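Local coordinates for protein acinetobacter secreted protease CpaA (Acinetobacter nosocomialis M2, PDB 6O38) that is a secreted zinc metalloprotease that probably cleaves glycoproteins, captured here in complex with its type II secretion chaperone CpaB, at residues W32-L38 with Y56-D61; S45-R51 with D78-F84; M301-L306 with G328-V332. All blocks are in the same frame, centred on the assembly; numbering follows the deposited sequence.

Contact 1. Residues W32-L38 with Y56-D61; sequences WVKNLSL and YSSYLD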
loop_
_atom_site.group_PDB
_atom_site.type_symbol
_atom_site.label_atom_id
_atom_site.label_comp_id
_atom_site.label_asym_id
_atom_site.label_seq_id
_atom_site.Cartn_x
_atom_site.Cartn_y
_atom_site.Cartn_z
ATOM N N TRP A 32 22.656 -4.694 23.311
ATOM C CA TRP A 32 21.450 -4.747 22.498
ATOM C C TRP A 32 21.709 -4.140 21.127
ATOM O O TRP A 32 22.533 -3.235 20.973
ATOM C CB TRP A 32 20.292 -4.015 23.191
ATOM C CG TRP A 32 19.101 -3.766 22.314
ATOM C CD1 TRP A 32 18.058 -4.616 22.084
ATOM C CD2 TRP A 32 18.828 -2.581 21.556
ATOM N NE1 TRP A 32 17.155 -4.035 21.227
ATOM C CE2 TRP A 32 17.606 -2.786 20.888
ATOM C CE3 TRP A 32 19.502 -1.369 21.377
ATOM C CZ2 TRP A 32 17.040 -1.823 20.054
ATOM C CZ3 TRP A 32 18.939 -0.415 20.548
ATOM C CH2 TRP A 32 17.722 -0.647 19.897
ATOM N N VAL A 33 20.989 -4.659 20.132
ATOM C CA VAL A 33 20.965 -4.097 18.788
ATOM C C VAL A 33 19.557 -4.288 18.241
ATOM O O VAL A 33 18.856 -5.237 18.604
ATOM C CB VAL A 33 22.035 -4.744 17.876
ATOM C CG1 VAL A 33 21.700 -6.203 17.605
ATOM C CG2 VAL A 33 22.189 -3.963 16.576
ATOM N N LYS A 34 19.134 -3.369 17.372
ATOM C CA LYS A 34 17.743 -3.368 16.926
ATOM C C LYS A 34 17.490 -4.423 15.855
ATOM O O LYS A 34 16.540 -5.208 15.960
ATOM C CB LYS A 34 17.356 -1.980 16.412
ATOM C CG LYS A 34 15.855 -1.752 16.340
ATOM C CD LYS A 34 15.526 -0.335 15.902
ATOM C CE LYS A 34 14.073 0.006 16.197
ATOM N NZ LYS A 34 13.786 -0.040 17.660
ATOM N N ASN A 35 18.323 -4.459 14.820
ATOM C CA ASN A 35 18.123 -5.345 13.680
ATOM C C ASN A 35 19.106 -6.506 13.741
ATOM O O ASN A 35 20.309 -6.298 13.933
ATOM C CB ASN A 35 18.280 -4.580 12.364
ATOM C CG ASN A 35 17.277 -3.451 12.226
ATOM O OD1 ASN A 35 16.157 -3.535 12.731
ATOM N ND2 ASN A 35 17.675 -2.385 11.540
ATOM N N LEU A 36 18.590 -7.721 13.577
ATOM C CA LEU A 36 19.384 -8.938 13.622
ATOM C C LEU A 36 19.187 -9.732 12.336
ATOM O O LEU A 36 18.182 -9.581 11.635
ATOM C CB LEU A 36 19.011 -9.811 14.830
ATOM C CG LEU A 36 19.428 -9.370 16.237
ATOM C CD1 LEU A 36 18.602 -8.192 16.734
ATOM C CD2 LEU A 36 19.326 -10.538 17.207
ATOM N N SER A 37 20.162 -10.586 12.034
ATOM C CA SER A 37 20.097 -11.426 10.848
ATOM C C SER A 37 20.940 -12.673 11.069
ATOM O O SER A 37 21.921 -12.654 11.816
ATOM C CB SER A 37 20.576 -10.679 9.598
ATOM O OG SER A 37 21.946 -10.335 9.704
ATOM N N LEU A 38 20.540 -13.763 10.406
ATOM C CA LEU A 38 21.234 -15.040 10.435
ATOM C C LEU A 38 22.213 -15.141 9.268
ATOM O O LEU A 38 21.981 -14.559 8.203
ATOM C CB LEU A 38 20.233 -16.190 10.371
ATOM C CG LEU A 38 19.229 -16.265 11.524
ATOM C CD1 LEU A 38 18.248 -17.406 11.314
ATOM C CD2 LEU A 38 19.948 -16.411 12.857
ATOM N N TYR A 56 14.083 -3.002 25.144
ATOM C CA TYR A 56 13.785 -2.647 23.765
ATOM C C TYR A 56 13.592 -3.902 22.924
ATOM O O TYR A 56 14.295 -4.901 23.103
ATOM C CB TYR A 56 14.905 -1.792 23.169
ATOM C CG TYR A 56 14.978 -0.389 23.726
ATOM C CD1 TYR A 56 13.920 0.149 24.448
ATOM C CD2 TYR A 56 16.103 0.401 23.525
ATOM C CE1 TYR A 56 13.982 1.433 24.957
ATOM C CE2 TYR A 56 16.174 1.684 24.030
ATOM C CZ TYR A 56 15.111 2.195 24.746
ATOM O OH TYR A 56 15.178 3.474 25.250
ATOM N N SER A 57 12.634 -3.841 22.004
ATOM C CA SER A 57 12.371 -4.960 21.115
ATOM C C SER A 57 13.409 -5.020 20.001
ATOM O O SER A 57 13.985 -4.004 19.600
ATOM C CB SER A 57 10.970 -4.852 20.512
ATOM O OG SER A 57 9.973 -4.960 21.513
ATOM N N SER A 58 13.643 -6.229 19.502
ATOM C CA SER A 58 14.546 -6.464 18.388
ATOM C C SER A 58 13.778 -7.106 17.241
ATOM O O SER A 58 12.687 -7.653 17.425
ATOM C CB SER A 58 15.726 -7.353 18.803
ATOM O OG SER A 58 16.538 -6.702 19.765
ATOM N N TYR A 59 14.359 -7.032 16.047
ATOM C CA TYR A 59 13.705 -7.499 14.833
ATOM C C TYR A 59 14.687 -8.318 14.012
ATOM O O TYR A 59 15.820 -7.886 13.779
ATOM C CB TYR A 59 13.160 -6.318 14.025
ATOM C CG TYR A 59 12.189 -5.469 14.814
ATOM C CD1 TYR A 59 10.838 -5.786 14.858
ATOM C CD2 TYR A 59 12.626 -4.362 15.529
ATOM C CE1 TYR A 59 9.948 -5.018 15.584
ATOM C CE2 TYR A 59 11.743 -3.588 16.258
ATOM C CZ TYR A 59 10.405 -3.920 16.282
ATOM O OH TYR A 59 9.523 -3.153 17.007
ATOM N N LEU A 60 14.249 -9.497 13.577
ATOM C CA LEU A 60 15.107 -10.467 12.912
ATOM C C LEU A 60 14.755 -10.559 11.434
ATOM O O LEU A 60 13.584 -10.735 11.079
ATOM C CB LEU A 60 14.977 -11.845 13.566
ATOM C CG LEU A 60 15.704 -12.999 12.872
ATOM C CD1 LEU A 60 17.204 -12.751 12.840
ATOM C CD2 LEU A 60 15.390 -14.321 13.554
ATOM N N ASP A 61 15.770 -10.441 10.582
ATOM C CA ASP A 61 15.604 -10.688 9.155
ATOM C C ASP A 61 15.332 -12.171 8.930
ATOM O O ASP A 61 16.135 -13.023 9.326
ATOM C CB ASP A 61 16.854 -10.241 8.400
ATOM C CG ASP A 61 16.756 -10.475 6.902
ATOM O OD1 ASP A 61 15.649 -10.763 6.403
ATOM O OD2 ASP A 61 17.798 -10.370 6.221
#
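Parallel pairing of strand 35-37 with strand 58-61 is fixed by three backbone bonds: Y59 N to K34 O, L36 N to Y59 O and D61 N to L36 O, each 2.8 Å. The side chains then settle on two faces. L36 (m, chi2 near +73°) and L60 (t, chi2 near +62°) share one; L60 CD1 comes within 4.0 Å of L36 CB and 4.3 Å of L38 CG, on the side where I50 of the facing sheet packs. N35 and Y59 occupy the other face, which lies against the chaperone CpaB: E47 of CpaB packs on K34 and N35, and E92 of CpaB on Y59. Y59 (m, chi2 near -87°) lies beside the K34 chain, whose CG is 4.2 Å from Y59 CD2. At the N-terminal end, W32 in the t rotamer sets its indole against Y56, whose m rotamer directs its ring edge at the indole face (T-shaped, centroids 5.4 Å, planes at 71°). S58 (m) swings OG back to donate to V33 O at 3.0 Å. The chemistry thus implies a two-sided strand pair: leucines serve the interior of the beta-sandwich, while the face with N35 and Y59 is the one CpaB packs on.

Contact 2. Residues S45-R51 with D78-F84; sequences SDKITIR and DVYQFIF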
loop_
_atom_site.group_PDB
_atom_site.type_symbol
_atom_site.label_atom_id
_atom_site.label_comp_id
_atom_site.label_asym_id
_atom_site.label_seq_id
_atom_site.Cartn_x
_atom_site.Cartn_y
_atom_site.Cartn_z
ATOM N N SER A 45 23.976 -28.910 10.162
ATOM C CA SER A 45 23.267 -28.997 11.433
ATOM C C SER A 45 23.688 -27.910 12.419
ATOM O O SER A 45 23.673 -28.139 13.634
ATOM C CB SER A 45 23.458 -30.381 12.053
ATOM O OG SER A 45 22.798 -31.374 11.287
ATOM N N ASP A 46 24.056 -26.732 11.924
ATOM C CA ASP A 46 24.392 -25.627 12.810
ATOM C C ASP A 46 23.146 -25.126 13.530
ATOM O O ASP A 46 22.068 -25.015 12.938
ATOM C CB ASP A 46 25.041 -24.489 12.022
ATOM C CG ASP A 46 26.420 -24.851 11.505
ATOM O OD1 ASP A 46 26.878 -25.981 11.773
ATOM O OD2 ASP A 46 27.045 -24.004 10.833
ATOM N N LYS A 47 23.297 -24.824 14.817
ATOM C CA LYS A 47 22.197 -24.378 15.660
ATOM C C LYS A 47 22.472 -22.965 16.156
ATOM O O LYS A 47 23.569 -22.677 16.646
ATOM C CB LYS A 47 21.995 -25.324 16.849
ATOM C CG LYS A 47 20.928 -24.863 17.829
ATOM C CD LYS A 47 20.818 -25.802 19.020
ATOM C CE LYS A 47 20.353 -27.187 18.596
ATOM N NZ LYS A 47 20.169 -28.090 19.765
ATOM N N ILE A 48 21.474 -22.092 16.027
ATOM C CA ILE A 48 21.544 -20.724 16.524
ATOM C C ILE A 48 20.325 -20.475 17.400
ATOM O O ILE A 48 19.195 -20.772 16.996
ATOM C CB ILE A 48 21.604 -19.695 15.377
ATOM C CG1 ILE A 48 22.958 -19.762 14.669
ATOM C CG2 ILE A 48 21.338 -18.290 15.898
ATOM C CD1 ILE A 48 23.156 -18.674 13.636
ATOM N N THR A 49 20.554 -19.939 18.598
ATOM C CA THR A 49 19.482 -19.625 19.534
ATOM C C THR A 49 19.582 -18.161 19.932
ATOM O O THR A 49 20.639 -17.707 20.382
ATOM C CB THR A 49 19.545 -20.519 20.777
ATOM O OG1 THR A 49 19.366 -21.887 20.392
ATOM C CG2 THR A 49 18.459 -20.131 21.770
ATOM N N ILE A 50 18.485 -17.427 19.767
ATOM C CA ILE A 50 18.425 -16.002 20.071
ATOM C C ILE A 50 17.597 -15.818 21.335
ATOM O O ILE A 50 16.428 -16.220 21.386
ATOM C CB ILE A 50 17.833 -15.196 18.905
ATOM C CG1 ILE A 50 18.635 -15.435 17.625
ATOM C CG2 ILE A 50 17.801 -13.714 19.245
ATOM C CD1 ILE A 50 18.073 -14.721 16.413
ATOM N N ARG A 51 18.203 -15.213 22.354
ATOM C CA ARG A 51 17.521 -14.868 23.591
ATOM C C ARG A 51 17.563 -13.360 23.788
ATOM O O ARG A 51 18.466 -12.679 23.292
ATOM C CB ARG A 51 18.156 -15.565 24.801
ATOM C CG ARG A 51 17.996 -17.075 24.819
ATOM C CD ARG A 51 18.621 -17.667 26.073
ATOM N NE ARG A 51 18.458 -19.115 26.145
ATOM C CZ ARG A 51 18.926 -19.870 27.134
ATOM N NH1 ARG A 51 18.734 -21.181 27.119
ATOM N NH2 ARG A 51 19.590 -19.312 28.139
ATOM N N ASP A 78 11.701 -13.887 24.957
ATOM C CA ASP A 78 11.585 -14.765 23.803
ATOM C C ASP A 78 12.850 -15.598 23.625
ATOM O O ASP A 78 13.963 -15.152 23.917
ATOM C CB ASP A 78 11.315 -13.956 22.533
ATOM C CG ASP A 78 9.861 -13.545 22.399
ATOM O OD1 ASP A 78 8.987 -14.277 22.910
ATOM O OD2 ASP A 78 9.590 -12.494 21.780
ATOM N N VAL A 79 12.663 -16.825 23.145
ATOM C CA VAL A 79 13.753 -17.757 22.867
ATOM C C VAL A 79 13.464 -18.381 21.507
ATOM O O VAL A 79 12.598 -19.255 21.389
ATOM C CB VAL A 79 13.897 -18.834 23.950
ATOM C CG1 VAL A 79 14.979 -19.833 23.565
ATOM C CG2 VAL A 79 14.213 -18.199 25.299
ATOM N N TYR A 80 14.179 -17.933 20.480
ATOM C CA TYR A 80 14.050 -18.475 19.135
ATOM C C TYR A 80 15.229 -19.389 18.834
ATOM O O TYR A 80 16.376 -19.063 19.151
ATOM C CB TYR A 80 13.982 -17.354 18.096
ATOM C CG TYR A 80 12.749 -16.491 18.207
ATOM C CD1 TYR A 80 11.575 -16.843 17.555
ATOM C CD2 TYR A 80 12.758 -15.324 18.958
ATOM C CE1 TYR A 80 10.442 -16.059 17.651
ATOM C CE2 TYR A 80 11.629 -14.531 19.059
ATOM C CZ TYR A 80 10.474 -14.904 18.404
ATOM O OH TYR A 80 9.346 -14.121 18.499
ATOM N N GLN A 81 14.943 -20.534 18.219
ATOM C CA GLN A 81 15.961 -21.527 17.899
ATOM C C GLN A 81 15.855 -21.896 16.428
ATOM O O GLN A 81 14.767 -22.214 15.941
ATOM C CB GLN A 81 15.808 -22.777 18.772
ATOM C CG GLN A 81 16.949 -23.771 18.638
ATOM C CD GLN A 81 16.730 -25.020 19.469
ATOM O OE1 GLN A 81 17.680 -25.616 19.977
ATOM N NE2 GLN A 81 15.473 -25.426 19.608
ATOM N N PHE A 82 16.986 -21.854 15.726
ATOM C CA PHE A 82 17.046 -22.181 14.309
ATOM C C PHE A 82 18.088 -23.264 14.073
ATOM O O PHE A 82 19.135 -23.285 14.727
ATOM C CB PHE A 82 17.382 -20.947 13.460
ATOM C CG PHE A 82 16.342 -19.867 13.519
ATOM C CD1 PHE A 82 15.278 -19.860 12.632
ATOM C CD2 PHE A 82 16.432 -18.852 14.457
ATOM C CE1 PHE A 82 14.321 -18.865 12.683
ATOM C CE2 PHE A 82 15.477 -17.854 14.513
ATOM C CZ PHE A 82 14.421 -17.861 13.624
ATOM N N ILE A 83 17.792 -24.163 13.137
ATOM C CA ILE A 83 18.721 -25.203 12.711
ATOM C C ILE A 83 18.839 -25.122 11.196
ATOM O O ILE A 83 17.831 -25.232 10.486
ATOM C CB ILE A 83 18.266 -26.606 13.146
ATOM C CG1 ILE A 83 18.233 -26.710 14.672
ATOM C CG2 ILE A 83 19.183 -27.669 12.558
ATOM C CD1 ILE A 83 17.846 -28.080 15.184
ATOM N N PHE A 84 20.059 -24.926 10.704
ATOM C CA PHE A 84 20.282 -24.770 9.276
ATOM C C PHE A 84 19.943 -26.064 8.536
ATOM O O PHE A 84 19.723 -27.122 9.134
ATOM C CB PHE A 84 21.730 -24.354 9.007
ATOM C CG PHE A 84 21.952 -23.759 7.643
ATOM C CD1 PHE A 84 21.482 -22.492 7.342
ATOM C CD2 PHE A 84 22.638 -24.463 6.668
ATOM C CE1 PHE A 84 21.686 -21.941 6.090
ATOM C CE2 PHE A 84 22.846 -23.918 5.416
ATOM C CZ PHE A 84 22.370 -22.655 5.126
#
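Within the N-terminal StcE-type beta-sandwich domain, strands 47-51 and 79-84 pair antiparallel, the segment axes approaching to 4.6 Å at closest, with 167° between their directions. I50, F82 and K47 have the most surface covered by this pairing. I50 sits in a hydrogen-bonded pair with Y80: I50 N to Y80 O is 2.7 Å and Y80 N to I50 O is 3.0 Å. Its side chain shares the buried face with I48, Y80 and F82, and its m,t rotamer carries CD1 to 4.5 Å from F82 CE2. F82 forms the next hydrogen-bonded pair, with I48, through I48 N to F82 O at 2.9 Å and F82 N to I48 O at 2.8 Å; its ring lies with an edge near I48 O and packs on A93 of strand 90-98. A fifth bond, F84 N to D46 O at 3.0 Å, extends the ladder, and F84 makes an edge-to-face pair with W91. K47 belongs to the other face, with T49, R51, V79, Q81 and I83. It is a non-hydrogen-bonded partner of I83, and the aliphatic part of its chain reaches diagonally to Q81, the partner of T49. On this face R51 reaches outside the pair, to a salt bridge with E24 on the adjacent strand 22-27. Where K47 leans over, its CD lies 3.3 Å from Q81 OE1.

Contact 3. Residues M301-L306 with G328-V332; sequences MTQPTL and GDKVV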
loop_
_atom_site.group_PDB
_atom_site.type_symbol
_atom_site.label_atom_id
_atom_site.label_comp_id
_atom_site.label_asym_id
_atom_site.label_seq_id
_atom_site.Cartn_x
_atom_site.Cartn_y
_atom_site.Cartn_z
HETATM N N MSE A 301 -11.341 -2.926 -24.660
HETATM C CA MSE A 301 -10.966 -3.348 -23.315
HETATM C C MSE A 301 -10.703 -4.849 -23.225
HETATM O O MSE A 301 -11.552 -5.664 -23.589
HETATM C CB MSE A 301 -12.054 -2.959 -22.312
HETATM C CG MSE A 301 -12.453 -1.492 -22.354
HETATM SE SE MSE A 301 -11.053 -0.267 -21.770
HETATM C CE MSE A 301 -10.903 -0.823 -19.908
ATOM N N THR A 302 -9.510 -5.204 -22.747
ATOM C CA THR A 302 -9.172 -6.585 -22.425
ATOM C C THR A 302 -8.879 -6.762 -20.941
ATOM O O THR A 302 -8.318 -7.792 -20.548
ATOM C CB THR A 302 -7.970 -7.059 -23.250
ATOM O OG1 THR A 302 -6.836 -6.229 -22.968
ATOM C CG2 THR A 302 -8.282 -6.998 -24.739
ATOM N N GLN A 303 -9.240 -5.782 -20.115
ATOM C CA GLN A 303 -9.066 -5.814 -18.669
ATOM C C GLN A 303 -9.919 -4.704 -18.064
ATOM O O GLN A 303 -10.391 -3.827 -18.800
ATOM C CB GLN A 303 -7.586 -5.653 -18.290
ATOM C CG GLN A 303 -6.941 -4.352 -18.737
ATOM C CD GLN A 303 -6.658 -4.312 -20.225
ATOM O OE1 GLN A 303 -5.960 -5.174 -20.760
ATOM N NE2 GLN A 303 -7.200 -3.307 -20.904
ATOM N N PRO A 304 -10.162 -4.706 -16.751
ATOM C CA PRO A 304 -11.077 -3.702 -16.181
ATOM C C PRO A 304 -10.621 -2.256 -16.333
ATOM O O PRO A 304 -11.472 -1.359 -16.279
ATOM C CB PRO A 304 -11.161 -4.106 -14.704
ATOM C CG PRO A 304 -10.886 -5.564 -14.707
ATOM C CD PRO A 304 -9.843 -5.760 -15.770
ATOM N N THR A 305 -9.328 -1.987 -16.517
ATOM C CA THR A 305 -8.851 -0.610 -16.533
ATOM C C THR A 305 -7.754 -0.429 -17.572
ATOM O O THR A 305 -6.927 -1.320 -17.794
ATOM C CB THR A 305 -8.315 -0.197 -15.151
ATOM O OG1 THR A 305 -9.237 -0.605 -14.136
ATOM C CG2 THR A 305 -8.111 1.308 -15.071
ATOM N N LEU A 306 -7.750 0.749 -18.197
ATOM C CA LEU A 306 -6.727 1.136 -19.157
ATOM C C LEU A 306 -6.272 2.548 -18.829
ATOM O O LEU A 306 -7.107 3.443 -18.661
ATOM C CB LEU A 306 -7.263 1.075 -20.595
ATOM C CG LEU A 306 -6.422 1.779 -21.668
ATOM C CD1 LEU A 306 -5.158 0.992 -21.979
ATOM C CD2 LEU A 306 -7.235 2.021 -22.935
ATOM N N GLY A 328 -18.628 -0.661 -16.259
ATOM C CA GLY A 328 -17.660 -0.625 -15.191
ATOM C C GLY A 328 -16.224 -0.463 -15.646
ATOM O O GLY A 328 -15.366 -0.118 -14.824
ATOM N N ASP A 329 -15.941 -0.707 -16.924
ATOM C CA ASP A 329 -14.595 -0.496 -17.440
ATOM C C ASP A 329 -14.207 0.971 -17.302
ATOM O O ASP A 329 -15.037 1.869 -17.466
ATOM C CB ASP A 329 -14.512 -0.933 -18.904
ATOM C CG ASP A 329 -14.487 -2.441 -19.061
ATOM O OD1 ASP A 329 -14.298 -3.143 -18.046
ATOM O OD2 ASP A 329 -14.655 -2.929 -20.199
ATOM N N LYS A 330 -12.934 1.212 -16.999
ATOM C CA LYS A 330 -12.446 2.553 -16.716
ATOM C C LYS A 330 -11.259 2.880 -17.609
ATOM O O LYS A 330 -10.425 2.015 -17.895
ATOM C CB LYS A 330 -12.042 2.695 -15.244
ATOM C CG LYS A 330 -13.204 2.601 -14.272
ATOM C CD LYS A 330 -12.752 2.871 -12.848
ATOM C CE LYS A 330 -13.923 2.816 -11.882
ATOM N NZ LYS A 330 -13.637 3.558 -10.624
ATOM N N VAL A 331 -11.190 4.136 -18.041
ATOM C CA VAL A 331 -10.055 4.661 -18.788
ATOM C C VAL A 331 -9.546 5.894 -18.057
ATOM O O VAL A 331 -10.307 6.840 -17.822
ATOM C CB VAL A 331 -10.427 5.000 -20.241
ATOM C CG1 VAL A 331 -9.275 5.720 -20.925
ATOM C CG2 VAL A 331 -10.792 3.736 -21.002
ATOM N N VAL A 332 -8.266 5.881 -17.698
ATOM C CA VAL A 332 -7.604 7.015 -17.065
ATOM C C VAL A 332 -6.589 7.572 -18.049
ATOM O O VAL A 332 -5.770 6.824 -18.596
ATOM C CB VAL A 332 -6.927 6.611 -15.743
ATOM C CG1 VAL A 332 -6.205 7.802 -15.133
ATOM C CG2 VAL A 332 -7.953 6.048 -14.774
#
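This is a parallel strand pairing, buried in the StcE-type beta-sandwich domain nearest the protease domain in sequence, where the start of strand 305-310 meets the start of strand 330-335. Three backbone bonds define it: K330 N to P304 O at 3.0 Å, L306 N to K330 O at 3.0 Å and V332 N to L306 O at 2.9 Å. K330 thus uses both its amide and its carbonyl on residues flanking T305, the pattern of a parallel bridge, and T305 and K330 face the same way, with T305 CG2 4.2 Å from K330 CB. L306 and V331 lie on the other face, where L306 CD2 approaches V331 CG2 to 4.4 Å. The preceding loop folds back over the start of the strand pair: selenomethionine M301 curls through three m torsions, placing SE 4.1 Å from V331 CG2 and CE 3.5 Å from K330 O. D329 OD2 lies 3.4 Å from M301 CB, but its hydrogen bonds go to T258 and the Q326 amide, while K330 NZ bonds N413. G328 leads into the strand. The chemistry implies a division of roles: backbone bonds set the register, apolar M301, L306 and V331 fill the buried side, and the charged ends of D329 and K330 are satisfied beyond the pair.

Overall arrangement
Contacts 1 and 2 belong to one beta-sandwich domain and alternate along the chain: strand 35-37, strand 47-52, strand 58-61, then strand 79-85. Their centres are 14 Å apart, and the two sheets meet directly, with L60 CD2 3.7 Å from F82 CE2 and L38 CD2 3.8 Å from I48 CG2. Contact 3 lies in a later repeat, across the chain's centre, with its centre 45 Å from that of contact 1 and 50 Å from that of contact 2; nearest atoms are about 34 and 40 Å away. Strand pairing can nonetheless be followed from contact 2 to contact 3 through the successive domains. The zinc, held by H498, H502 and H508, belongs to the protease domain, outside all three contacts.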